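Local coordinates for protein monopolin complex subunit CSM1 (Candida glabrata, PDB 6MJC) that serves as a subunit of the monopolin complex and binds a Dsn1 peptide, an interaction that probably recruits monopolin to the kinetochore, at residues R99-N102 with Q103-I106. Numbering follows the deposited sequence.
Sequences RSLN and QFYI
Gln103 reaches Arg99 through a water rather than directly, a worked example of a water inserted into the first turn of a helix, where a 3-10 segment passes into it. The water donates to Arg99 O at 2.6 Å and accepts from Gln103 N at 3.0 Å, so it stands in for the i to i+4 bond one residue before the direct series starts. The side chain of Gln103 runs back toward the start of the helix, its CG beside the backbone N (chi1 -63°) and the chain extended beyond, which leaves NE2 4.0 Å from Ser100 OG. Gln103 OE1 and Ser100 OG each hydrogen-bond to the backbone of the bound peptide.

With Phe104 the direct bonds begin: its N donates to Ser100 O over 2.9 Å. Its CB rests against Leu101 O at 3.4 Å, and that oxygen sits at the edge of the ring, near its plane. Leu101 CD1 makes a looser apolar contact, 4.2 Å from Phe104 CD2. The ring itself leads away into an aromatic cluster with Tyr46, Tyr67 and Phe96, and packs on an aromatic side chain of the peptide.

Tyr105 N takes up Leu101 O, while its hydroxyl leaves the helix to bond Cys17 O. Ile106 N completes the series on Asn102 O with a nearly straight N-H...O angle of 167°. Here Ile106 CG1 brushes the same carbonyl oxygen at 3.3 Å, and CD1 crosses obliquely over one face of the exposed Asn102 amide, off-centre, 3.6 Å from OD1.

Together these contacts form the water-bridged first turn of the C-terminal Csm1 helix, where Ser100, Gln103, Phe104 and Arg99, its NH2 salt-bridged to an acidic side chain, help form the Dsn1 peptide site.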
ATOM      1  N   ARG A  99     -11.673  -0.770  -6.611  1.00 49.27           N
ATOM      2  CA  ARG A  99     -11.660  -0.748  -8.065  1.00 49.18           C
ATOM      3  C   ARG A  99     -10.480   0.009  -8.663  1.00 49.90           C
ATOM      4  O   ARG A  99     -10.274  -0.067  -9.883  1.00 56.98           O
ATOM      5  CB  ARG A  99     -12.951  -0.129  -8.609  1.00 53.82           C
ATOM      6  CG  ARG A  99     -13.325   1.177  -7.965  1.00 65.50           C
ATOM      7  CD  ARG A  99     -14.533   1.827  -8.622  1.00 79.28           C
ATOM      8  NE  ARG A  99     -15.045   2.881  -7.755  1.00 78.32           N
ATOM      9  CZ  ARG A  99     -14.682   4.152  -7.830  1.00 81.79           C
ATOM     10  NH1 ARG A  99     -13.812   4.543  -8.754  1.00 77.99           N
ATOM     11  NH2 ARG A  99     -15.192   5.030  -6.981  1.00 88.70           N
ATOM     12  N   SER A 100      -9.782   0.815  -7.874  1.00 45.20           N
ATOM     13  CA  SER A 100      -8.554   1.506  -8.294  1.00 44.29           C
ATOM     14  C   SER A 100      -7.267   0.779  -7.945  1.00 47.45           C
ATOM     15  O   SER A 100      -6.179   1.324  -8.176  1.00 45.58           O
ATOM     16  CB  SER A 100      -8.521   2.913  -7.682  1.00 56.45           C
ATOM     17  OG  SER A 100      -9.551   3.697  -8.290  1.00 75.71           O
ATOM     18  N   LEU A 101      -7.338  -0.420  -7.373  1.00 48.50           N
ATOM     19  CA  LEU A 101      -6.102  -1.078  -6.967  1.00 45.91           C
ATOM     20  C   LEU A 101      -5.230  -1.410  -8.177  1.00 42.26           C
ATOM     21  O   LEU A 101      -3.996  -1.264  -8.121  1.00 44.85           O
ATOM     22  CB  LEU A 101      -6.453  -2.327  -6.174  1.00 49.49           C
ATOM     23  CG  LEU A 101      -5.275  -3.117  -5.613  1.00 47.00           C
ATOM     24  CD1 LEU A 101      -4.436  -2.331  -4.668  1.00 45.53           C
ATOM     25  CD2 LEU A 101      -5.795  -4.396  -4.907  1.00 48.98           C
ATOM     26  N   ASN A 102      -5.842  -1.827  -9.260  1.00 44.41           N
ATOM     27  CA  ASN A 102      -5.096  -2.094 -10.489  1.00 48.87           C
ATOM     28  C   ASN A 102      -4.392  -0.828 -10.986  1.00 50.32           C
ATOM     29  O   ASN A 102      -3.194  -0.851 -11.299  1.00 51.16           O
ATOM     30  CB  ASN A 102      -6.031  -2.651 -11.554  1.00 50.05           C
ATOM     31  CG  ASN A 102      -5.288  -3.083 -12.811  1.00 57.11           C
ATOM     32  OD1 ASN A 102      -5.627  -2.673 -13.921  1.00 63.77           O
ATOM     33  ND2 ASN A 102      -4.244  -3.885 -12.640  1.00 58.71           N
ATOM     34  N   GLN A 103      -5.118   0.301 -11.046  1.00 48.06           N
ATOM     35  CA  GLN A 103      -4.488   1.556 -11.452  1.00 59.22           C
ATOM     36  C   GLN A 103      -3.308   1.891 -10.541  1.00 51.86           C
ATOM     37  O   GLN A 103      -2.275   2.388 -11.001  1.00 43.83           O
ATOM     38  CB  GLN A 103      -5.511   2.698 -11.442  1.00 93.13           C
ATOM     39  CG  GLN A 103      -6.676   2.569 -12.413  1.00106.47           C
ATOM     40  CD  GLN A 103      -7.682   3.695 -12.242  1.00102.27           C
ATOM     41  OE1 GLN A 103      -7.313   4.862 -12.090  1.00 82.13           O
ATOM     42  NE2 GLN A 103      -8.957   3.348 -12.245  1.00132.81           N
ATOM     43  N   PHE A 104      -3.465   1.667  -9.238  1.00 40.00           N
ATOM     44  CA  PHE A 104      -2.403   1.953  -8.277  1.00 42.74           C
ATOM     45  C   PHE A 104      -1.171   1.106  -8.561  1.00 44.33           C
ATOM     46  O   PHE A 104      -0.056   1.618  -8.643  1.00 42.57           O
ATOM     47  CB  PHE A 104      -2.872   1.658  -6.863  1.00 40.67           C
ATOM     48  CG  PHE A 104      -1.727   1.500  -5.883  1.00 38.85           C
ATOM     49  CD1 PHE A 104      -1.146   2.597  -5.306  1.00 41.88           C
ATOM     50  CD2 PHE A 104      -1.201   0.253  -5.583  1.00 44.84           C
ATOM     51  CE1 PHE A 104      -0.088   2.459  -4.425  1.00 37.74           C
ATOM     52  CE2 PHE A 104      -0.143   0.108  -4.707  1.00 41.10           C
ATOM     53  CZ  PHE A 104       0.437   1.215  -4.144  1.00 39.45           C
ATOM     54  N   TYR A 105      -1.371  -0.200  -8.784  1.00 45.26           N
ATOM     55  CA  TYR A 105      -0.241  -1.093  -9.005  1.00 50.83           C
ATOM     56  C   TYR A 105       0.479  -0.737 -10.299  1.00 51.11           C
ATOM     57  O   TYR A 105       1.709  -0.736 -10.356  1.00 45.76           O
ATOM     58  CB  TYR A 105      -0.717  -2.550  -9.029  1.00 46.62           C
ATOM     59  CG  TYR A 105       0.311  -3.513  -9.595  1.00 45.17           C
ATOM     60  CD1 TYR A 105       1.387  -3.970  -8.819  1.00 52.08           C
ATOM     61  CD2 TYR A 105       0.209  -3.948 -10.881  1.00 49.76           C
ATOM     62  CE1 TYR A 105       2.320  -4.859  -9.371  1.00 49.48           C
ATOM     63  CE2 TYR A 105       1.128  -4.856 -11.444  1.00 56.59           C
ATOM     64  CZ  TYR A 105       2.181  -5.290 -10.672  1.00 54.05           C
ATOM     65  OH  TYR A 105       3.059  -6.166 -11.266  1.00 55.18           O
ATOM     66  N   ILE A 106      -0.271  -0.412 -11.344  1.00 49.80           N
ATOM     67  CA  ILE A 106       0.335  -0.026 -12.614  1.00 52.75           C
ATOM     68  C   ILE A 106       1.128   1.265 -12.472  1.00 55.30           C
ATOM     69  O   ILE A 106       2.243   1.375 -12.991  1.00 53.75           O
ATOM     70  CB  ILE A 106      -0.740   0.127 -13.690  1.00 51.40           C
ATOM     71  CG1 ILE A 106      -1.393  -1.221 -13.994  1.00 63.07           C
ATOM     72  CG2 ILE A 106      -0.121   0.707 -14.979  1.00 53.93           C
ATOM     73  CD1 ILE A 106      -2.574  -1.156 -14.922  1.00 74.09           C
TER
HETATM   74  O   HOH W   1      -8.109  -0.073 -11.256  1.00 57.67           O